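PDB 6EUG: beta-glucanase from Bacteroides thetaiotaomicron, which probably hydrolyses beta-1,3-galactosidic bonds of arabinogalactan through the family 43 glycoside hydrolase domain that makes up this chain. Local coordinates for residues L93-E98 with C107-P112; G100-K105 with L129-Q134. All blocks are in the same frame, centred on the assembly; numbering follows the deposited sequence. Where two conformers were deposited one is given.

Contact 1: L93-E98 with C107-P112. With GIM (glucoimidazole), chain B.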
ATOM      1  N   LEU A  93      -6.049  -6.377 -14.373  1.00 15.57           N
ATOM      2  CA  LEU A  93      -5.277  -5.358 -15.144  1.00 13.77           C
ATOM      3  C   LEU A  93      -4.053  -6.051 -15.717  1.00 14.00           C
ATOM      4  O   LEU A  93      -3.112  -6.394 -14.986  1.00 15.05           O
ATOM      5  CB  LEU A  93      -4.817  -4.162 -14.309  1.00 15.27           C
ATOM      6  CG  LEU A  93      -4.027  -3.062 -15.075  1.00 14.72           C
ATOM      7  CD1 LEU A  93      -4.865  -2.302 -16.098  1.00 16.23           C
ATOM      8  CD2 LEU A  93      -3.445  -2.067 -14.073  1.00 15.24           C
ATOM      9  N   ALA A  94      -4.094  -6.259 -17.032  1.00 13.93           N
ATOM     10  CA  ALA A  94      -3.026  -6.955 -17.757  1.00 13.85           C
ATOM     11  C   ALA A  94      -1.888  -6.028 -18.205  1.00 14.19           C
ATOM     12  O   ALA A  94      -2.121  -4.875 -18.605  1.00 17.02           O
ATOM     13  CB  ALA A  94      -3.630  -7.611 -18.993  1.00 14.89           C
ATOM     14  N   VAL A  95      -0.665  -6.564 -18.248  1.00 15.27           N
ATOM     15  CA  VAL A  95       0.415  -5.866 -18.950  1.00 16.68           C
ATOM     16  C   VAL A  95       0.023  -5.684 -20.412  1.00 17.99           C
ATOM     17  O   VAL A  95      -0.678  -6.515 -20.973  1.00 18.20           O
ATOM     18  CB  VAL A  95       1.777  -6.608 -18.855  1.00 18.91           C
ATOM     19  CG1 VAL A  95       2.304  -6.605 -17.417  1.00 17.42           C
ATOM     20  CG2 VAL A  95       1.708  -8.040 -19.352  1.00 21.37           C
ATOM     21  N   SER A  96       0.515  -4.612 -21.031  1.00 19.99           N
ATOM     22  CA  SER A  96       0.188  -4.237 -22.429  1.00 21.03           C
ATOM     23  C   SER A  96       1.102  -4.928 -23.456  1.00 20.15           C
ATOM     24  O   SER A  96       2.299  -5.142 -23.205  1.00 18.98           O
ATOM     25  CB  SER A  96       0.334  -2.718 -22.583  1.00 20.85           C
ATOM     26  OG  SER A  96      -0.011  -2.266 -23.883  1.00 23.34           O
ATOM     27  N   GLU A  97       0.531  -5.233 -24.625  1.00 19.53           N
ATOM     28  CA  GLU A  97       1.303  -5.742 -25.755  1.00 22.19           C
ATOM     29  C   GLU A  97       1.818  -4.591 -26.675  1.00 23.27           C
ATOM     30  O   GLU A  97       2.429  -4.856 -27.699  1.00 29.90           O
ATOM     31  CB  GLU A  97       0.454  -6.745 -26.572  1.00 23.89           C
ATOM     32  CG  GLU A  97      -0.042  -7.956 -25.766  1.00 26.45           C
ATOM     33  CD  GLU A  97      -0.990  -8.868 -26.526  1.00 28.42           C
ATOM     34  OE1 GLU A  97      -0.676  -9.187 -27.683  1.00 36.61           O
ATOM     35  OE2 GLU A  97      -2.019  -9.309 -25.950  1.00 31.31           O
ATOM     36  N   GLU A  98       1.542  -3.338 -26.341  1.00 19.77           N
ATOM     37  CA  GLU A  98       2.000  -2.188 -27.145  1.00 20.18           C
ATOM     38  C   GLU A  98       3.420  -1.712 -26.794  1.00 22.85           C
ATOM     39  O   GLU A  98       3.700  -1.356 -25.626  1.00 22.36           O
ATOM     40  CB  GLU A  98       1.008  -1.043 -26.956  1.00 25.14           C
ATOM     41  CG  GLU A  98      -0.402  -1.411 -27.377  1.00 33.61           C
ATOM     42  CD  GLU A  98      -1.292  -0.202 -27.565  1.00 37.79           C
ATOM     43  OE1 GLU A  98      -2.020  -0.173 -28.596  1.00 41.89           O
ATOM     44  OE2 GLU A  98      -1.255   0.718 -26.700  1.00 44.08           O
ATOM     45  N   CYS A 107       7.369  -4.225 -17.379  1.00 18.31           N
ATOM     46  CA  CYS A 107       7.192  -3.258 -16.265  1.00 17.79           C
ATOM     47  C   CYS A 107       6.944  -3.958 -14.907  1.00 15.27           C
ATOM     48  O   CYS A 107       6.523  -5.122 -14.841  1.00 16.56           O
ATOM     49  CB  CYS A 107       6.068  -2.268 -16.595  1.00 19.39           C
ATOM     50  SG  CYS A 107       4.405  -2.948 -16.366  1.00 17.96           S
ATOM     51  N   ILE A 108       7.218  -3.246 -13.807  1.00 14.11           N
ATOM     52  CA  ILE A 108       6.904  -3.742 -12.455  1.00 14.56           C
ATOM     53  C   ILE A 108       5.551  -3.151 -12.022  1.00 13.74           C
ATOM     54  O   ILE A 108       5.347  -1.942 -12.148  1.00 14.84           O
ATOM     55  CB  ILE A 108       8.022  -3.323 -11.466  1.00 15.28           C
ATOM     56  CG1 ILE A 108       9.314  -4.116 -11.751  1.00 16.15           C
ATOM     57  CG2 ILE A 108       7.626  -3.438 -10.009  1.00 16.03           C
ATOM     58  CD1 ILE A 108      10.525  -3.509 -11.070  1.00 17.07           C
ATOM     59  N   MET A 109       4.660  -4.011 -11.542  0.50 13.40           N
ATOM     60  CA  MET A 109       3.348  -3.632 -11.040  0.50 13.75           C
ATOM     61  C   MET A 109       3.206  -4.239  -9.643  0.50 15.52           C
ATOM     62  O   MET A 109       3.154  -5.471  -9.511  0.50 15.34           O
ATOM     63  CB  MET A 109       2.284  -4.199 -11.980  0.50 14.30           C
ATOM     64  CG  MET A 109       2.305  -3.595 -13.380  0.50 15.35           C
ATOM     65  SD  MET A 109       1.120  -4.479 -14.386  0.50 20.90           S
ATOM     66  CE  MET A 109       0.184  -3.183 -15.182  0.50 19.73           C
ATOM     67  N   GLU A 110       3.168  -3.377  -8.612  1.00 15.69           N
ATOM     68  CA  GLU A 110       3.113  -3.789  -7.191  1.00 14.15           C
ATOM     69  C   GLU A 110       2.021  -3.103  -6.355  1.00 12.89           C
ATOM     70  O   GLU A 110       1.570  -1.987  -6.662  1.00 14.16           O
ATOM     71  CB  GLU A 110       4.472  -3.586  -6.496  1.00 14.92           C
ATOM     72  CG  GLU A 110       5.554  -4.505  -7.049  1.00 14.80           C
ATOM     73  CD  GLU A 110       6.938  -4.333  -6.435  1.00 15.29           C
ATOM     74  OE1 GLU A 110       7.144  -3.442  -5.560  1.00 16.09           O
ATOM     75  OE2 GLU A 110       7.864  -5.085  -6.874  1.00 18.49           O
ATOM     76  N   ARG A 111       1.582  -3.837  -5.339  1.00 11.60           N
ATOM     77  CA  ARG A 111       0.720  -3.323  -4.287  1.00 12.59           C
ATOM     78  C   ARG A 111      -0.562  -2.668  -4.794  1.00 13.64           C
ATOM     79  O   ARG A 111      -0.955  -1.602  -4.328  1.00 15.88           O
ATOM     80  CB  ARG A 111       1.526  -2.445  -3.307  1.00 13.20           C
ATOM     81  CG  ARG A 111       2.581  -3.214  -2.525  1.00 12.11           C
ATOM     82  CD  ARG A 111       3.252  -2.436  -1.381  1.00 13.64           C
ATOM     83  NE  ARG A 111       4.294  -3.263  -0.760  1.00 13.26           N
ATOM     84  CZ  ARG A 111       4.086  -4.232   0.142  1.00 13.61           C
ATOM     85  NH1 ARG A 111       2.890  -4.465   0.655  1.00 13.95           N
ATOM     86  NH2 ARG A 111       5.115  -4.965   0.599  1.00 14.14           N
ATOM     87  N   PRO A 112      -1.292  -3.367  -5.698  1.00 13.46           N
ATOM     88  CA  PRO A 112      -2.542  -2.791  -6.172  1.00 14.01           C
ATOM     89  C   PRO A 112      -3.606  -2.623  -5.093  1.00 12.74           C
ATOM     90  O   PRO A 112      -3.687  -3.447  -4.162  1.00 14.15           O
ATOM     91  CB  PRO A 112      -3.032  -3.836  -7.185  1.00 15.95           C
ATOM     92  CG  PRO A 112      -2.531  -5.140  -6.594  1.00 15.63           C
ATOM     93  CD  PRO A 112      -1.158  -4.785  -6.075  1.00 15.27           C
TER
HETATM   94  C1  GIM B 401       9.929  -3.778  -0.739  1.00 21.19           C
HETATM   95  C2  GIM B 401       8.481  -3.552  -0.946  1.00 20.81           C
HETATM   96  N10 GIM B 401      10.724  -4.559  -1.492  1.00 23.02           N
HETATM   97  C3  GIM B 401       7.920  -4.624  -1.898  1.00 20.85           C
HETATM   98  C4  GIM B 401       8.897  -4.802  -3.099  1.00 23.02           C
HETATM   99  C5  GIM B 401      10.233  -5.394  -2.623  1.00 22.59           C
HETATM  100  C6  GIM B 401      11.274  -5.499  -3.737  1.00 24.67           C
HETATM  101  C7  GIM B 401      11.960  -3.608   0.083  1.00 24.58           C
HETATM  102  C8  GIM B 401      11.984  -4.480  -0.987  1.00 24.10           C
HETATM  103  N1  GIM B 401      10.682  -3.187   0.222  1.00 21.48           N
HETATM  104  O3  GIM B 401       6.636  -4.230  -2.404  1.00 20.77           O
HETATM  105  O2  GIM B 401       7.849  -3.405   0.354  1.00 21.37           O
HETATM  106  O4  GIM B 401       9.138  -3.578  -3.838  1.00 21.23           O
HETATM  107  O6  GIM B 401      11.704  -4.203  -4.142  1.00 28.24           O
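Met109 lays its thioether between Val95 and Leu93: SD sits 3.9 Å from CG1 of Val95, while its methyl CE packs 4.0 Å from CD2 of Leu93. The methionine was modelled in two conformers, and the packing of CE on Leu93 holds for this one only; here the chain runs out extended and then bends at chi3 (132°), which swings the methyl toward the leucine, and the two side chains cross at about a right angle. CG1 of Val95 is also 4.3 Å from SG of Cys107, and so faces two sulfur atoms, and no hydrogen bond joins the two segments. Ile75 also touches Met109. This apolar patch lies where the outer strand of one four-stranded antiparallel sheet passes into the inner strand of the next, the interface between successive blades of the five-bladed beta-propeller of family 43. Further along 108-117 the strand reaches the central pocket and its glucoimidazole. Glu110 extends its carboxylate so that OE1 accepts from both O4 (2.6 Å) and O3 (3.3 Å) of glucoimidazole, while OE2 is held by Tyr136. Arg111, stretched from CG to NE, sends NH2 to O2 of the ligand at 3.2 Å and NE to O3 at 3.0 Å, the latter a weak, bent bond (131°). Ligand O3 is therefore shared between the carboxylate and the guanidinium, and Asp214 and Gln320 add further hydrogen bonds to the glucoimidazole.

Contact 2: G100-K105 with L129-Q134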
ATOM      1  N   GLY A 100       6.500   0.429 -26.012  1.00 22.91           N
ATOM      2  CA  GLY A 100       6.706   1.700 -25.334  1.00 23.99           C
ATOM      3  C   GLY A 100       5.620   2.183 -24.386  1.00 22.37           C
ATOM      4  O   GLY A 100       5.735   3.275 -23.843  1.00 23.47           O
ATOM      5  N   HIS A 101       4.573   1.388 -24.192  1.00 17.86           N
ATOM      6  CA  HIS A 101       3.436   1.743 -23.296  1.00 18.31           C
ATOM      7  C   HIS A 101       3.901   1.739 -21.835  1.00 16.24           C
ATOM      8  O   HIS A 101       4.780   0.936 -21.459  1.00 16.43           O
ATOM      9  CB  HIS A 101       2.289   0.754 -23.475  1.00 19.12           C
ATOM     10  CG  HIS A 101       0.985   1.223 -22.909  1.00 23.53           C
ATOM     11  ND1 HIS A 101       0.625   1.023 -21.596  1.00 21.87           N
ATOM     12  CD2 HIS A 101      -0.059   1.868 -23.493  1.00 26.33           C
ATOM     13  CE1 HIS A 101      -0.575   1.543 -21.386  1.00 25.32           C
ATOM     14  NE2 HIS A 101      -1.021   2.048 -22.527  1.00 28.32           N
ATOM     15  N   ASP A 102       3.307   2.594 -21.009  1.00 16.02           N
ATOM     16  CA  ASP A 102       3.709   2.693 -19.594  1.00 16.06           C
ATOM     17  C   ASP A 102       3.601   1.324 -18.894  1.00 15.25           C
ATOM     18  O   ASP A 102       4.448   1.003 -18.054  1.00 16.92           O
ATOM     19  CB  ASP A 102       2.835   3.720 -18.809  1.00 16.41           C
ATOM     20  CG  ASP A 102       3.220   5.187 -19.053  1.00 19.58           C
ATOM     21  OD1 ASP A 102       4.136   5.481 -19.879  1.00 22.86           O
ATOM     22  OD2 ASP A 102       2.566   6.073 -18.394  1.00 23.36           O
ATOM     23  N   ILE A 103       2.572   0.533 -19.205  1.00 16.37           N
ATOM     24  CA  ILE A 103       2.426  -0.821 -18.598  1.00 17.64           C
ATOM     25  C   ILE A 103       2.771  -1.987 -19.533  1.00 15.74           C
ATOM     26  O   ILE A 103       2.253  -3.113 -19.386  1.00 15.96           O
ATOM     27  CB  ILE A 103       1.068  -1.025 -17.881  1.00 18.41           C
ATOM     28  CG1 ILE A 103      -0.134  -0.865 -18.809  1.00 21.69           C
ATOM     29  CG2 ILE A 103       0.966  -0.061 -16.697  1.00 21.21           C
ATOM     30  CD1 ILE A 103      -1.409  -1.471 -18.240  1.00 22.55           C
ATOM     31  N   GLU A 104       3.675  -1.741 -20.477  1.00 16.68           N
ATOM     32  CA  GLU A 104       4.152  -2.801 -21.370  1.00 17.28           C
ATOM     33  C   GLU A 104       4.781  -3.950 -20.588  1.00 16.77           C
ATOM     34  O   GLU A 104       5.395  -3.732 -19.509  1.00 16.87           O
ATOM     35  CB  GLU A 104       5.124  -2.248 -22.415  1.00 18.30           C
ATOM     36  CG  GLU A 104       6.477  -1.794 -21.930  1.00 21.60           C
ATOM     37  CD  GLU A 104       7.300  -1.237 -23.077  1.00 25.72           C
ATOM     38  OE1 GLU A 104       7.817  -0.110 -22.877  1.00 28.55           O
ATOM     39  OE2 GLU A 104       7.365  -1.907 -24.173  1.00 23.53           O
ATOM     40  N   LYS A 105       4.625  -5.166 -21.118  1.00 17.64           N
ATOM     41  CA  LYS A 105       5.237  -6.351 -20.493  1.00 19.12           C
ATOM     42  C   LYS A 105       6.732  -6.089 -20.242  1.00 21.08           C
ATOM     43  O   LYS A 105       7.458  -5.589 -21.135  1.00 19.83           O
ATOM     44  CB  LYS A 105       5.058  -7.617 -21.347  1.00 20.82           C
ATOM     45  CG  LYS A 105       5.315  -8.919 -20.592  1.00 23.55           C
ATOM     46  CD  LYS A 105       5.338 -10.120 -21.505  1.00 27.33           C
ATOM     47  CE  LYS A 105       6.169 -11.253 -20.905  1.00 31.74           C
ATOM     48  NZ  LYS A 105       5.240 -12.201 -20.287  1.00 40.59           N
ATOM     49  N   LEU A 129       3.948   1.532 -10.040  1.00 14.51           N
ATOM     50  CA  LEU A 129       4.510   1.208 -11.345  1.00 14.91           C
ATOM     51  C   LEU A 129       5.982   1.622 -11.444  1.00 14.24           C
ATOM     52  O   LEU A 129       6.335   2.733 -11.060  1.00 14.76           O
ATOM     53  CB  LEU A 129       3.729   1.933 -12.461  1.00 15.84           C
ATOM     54  CG  LEU A 129       4.212   1.711 -13.914  1.00 17.50           C
ATOM     55  CD1 LEU A 129       4.012   0.267 -14.365  1.00 19.57           C
ATOM     56  CD2 LEU A 129       3.472   2.649 -14.855  1.00 17.01           C
ATOM     57  N   GLU A 130       6.831   0.732 -11.990  1.00 14.63           N
ATOM     58  CA  GLU A 130       8.153   1.084 -12.465  1.00 15.71           C
ATOM     59  C   GLU A 130       8.238   0.682 -13.953  1.00 15.26           C
ATOM     60  O   GLU A 130       7.876  -0.446 -14.347  1.00 16.25           O
ATOM     61  CB  GLU A 130       9.261   0.389 -11.661  1.00 16.50           C
ATOM     62  CG  GLU A 130       9.233   0.619 -10.143  1.00 16.33           C
ATOM     63  CD  GLU A 130       9.655   1.998  -9.665  1.00 16.52           C
ATOM     64  OE1 GLU A 130      10.236   2.770 -10.465  1.00 17.06           O
ATOM     65  OE2 GLU A 130       9.457   2.299  -8.448  1.00 14.33           O
ATOM     66  N   LEU A 131       8.682   1.639 -14.770  1.00 16.21           N
ATOM     67  CA  LEU A 131       8.753   1.469 -16.212  1.00 16.32           C
ATOM     68  C   LEU A 131       9.768   0.385 -16.603  1.00 16.11           C
ATOM     69  O   LEU A 131      10.790   0.202 -15.933  1.00 17.44           O
ATOM     70  CB  LEU A 131       9.094   2.797 -16.896  1.00 17.56           C
ATOM     71  CG  LEU A 131       8.166   4.000 -16.675  1.00 20.85           C
ATOM     72  CD1 LEU A 131       8.734   5.274 -17.304  1.00 20.68           C
ATOM     73  CD2 LEU A 131       6.779   3.718 -17.224  1.00 22.62           C
ATOM     74  N   LYS A 132       9.427  -0.362 -17.648  1.00 15.23           N
ATOM     75  CA  LYS A 132      10.281  -1.422 -18.192  1.00 15.54           C
ATOM     76  C   LYS A 132      11.695  -0.942 -18.377  1.00 16.20           C
ATOM     77  O   LYS A 132      11.933   0.124 -18.952  1.00 18.48           O
ATOM     78  CB  LYS A 132       9.715  -1.899 -19.556  1.00 16.41           C
ATOM     79  CG  LYS A 132      10.588  -2.916 -20.299  1.00 17.61           C
ATOM     80  CD  LYS A 132      10.030  -3.346 -21.652  1.00 20.20           C
ATOM     81  CE  LYS A 132      10.939  -4.405 -22.303  1.00 22.07           C
ATOM     82  NZ  LYS A 132      10.555  -4.680 -23.711  1.00 25.22           N
ATOM     83  N   GLY A 133      12.626  -1.740 -17.868  1.00 19.36           N
ATOM     84  CA  GLY A 133      14.051  -1.528 -18.073  1.00 22.22           C
ATOM     85  C   GLY A 133      14.704  -0.465 -17.213  1.00 21.41           C
ATOM     86  O   GLY A 133      15.897  -0.197 -17.404  1.00 23.71           O
ATOM     87  N   GLN A 134      13.933   0.168 -16.308  1.00 19.54           N
ATOM     88  CA  GLN A 134      14.427   1.281 -15.491  1.00 19.42           C
ATOM     89  C   GLN A 134      14.613   0.947 -14.005  1.00 18.82           C
ATOM     90  O   GLN A 134      14.800   1.849 -13.179  1.00 19.13           O
ATOM     91  CB  GLN A 134      13.533   2.538 -15.701  1.00 20.07           C
ATOM     92  CG  GLN A 134      13.444   2.921 -17.171  1.00 25.63           C
ATOM     93  CD  GLN A 134      12.960   4.338 -17.423  1.00 30.96           C
ATOM     94  OE1 GLN A 134      13.323   5.277 -16.719  1.00 35.54           O
ATOM     95  NE2 GLN A 134      12.139   4.499 -18.456  1.00 33.01           N
TER
HETATM   96  O   HOH W   1       6.927   0.242 -19.001  1.00 19.84           O
HETATM   97  O   HOH W   2       7.155  -4.947 -23.813  1.00 33.85           O
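Residues 100-105, part of the loop leading from one propeller blade to the next, pack here on the end of strand 122-130 and the turn that follows it. A type I beta turn from His101 to Glu104 presents the carbonyl of Asp102 to two leucines: its O lies 3.7 Å from CD2 of Leu129 and equally near CD2 of Leu131. Ile103 crosses Leu129 at about a right angle, CG2 against CD1 at 3.9 Å, on the buried side. The turn also carries a side-chain bond: ND1 of His101 accepts the N-H of Ile103 (3.1 Å). Toward solvent, Lys132 runs fully extended across Glu104, its CD 3.7 Å from the carboxylate carbon CD and 3.5 Å from O of Lys105. NZ of Lys132 stays 4.3 Å from OE2 of Glu104, beyond a salt bridge; one water donates to OE2 and to Lys105 O and weakly accepts from NZ. OE2 also takes the N-H of Gly100, from 49° above the carboxylate plane. Another water links Asp102 O to the backbone N of Lys132, while OD2 of Asp102 bonds to Ser158. With Leu129 buried and Lys132 at the surface, this is a blade-to-blade connection of the beta-propeller packed on the end of a strand of the following blade.

Overall arrangement
Both contacts use the connection between strands 87-94 and 108-117, and their segments alternate along the chain, with centres about 8 Å apart. Contact 1 is the more buried: it joins two blades through sulfur and aliphatic groups, and its second segment runs on into the sugar pocket. Contact 2 lies farther out, its centre about 20 Å from the centre of the chain against about 16 Å for contact 1, and adds charged side chains and waters to a leucine-isoleucine core. Backbone bonds probably tie them together, from Ser96 N to Ile103 O and from Ile108 N to Glu130 O, the second between neighbouring strands of one sheet. Ile103 also touches Met109, so the two apolar patches meet.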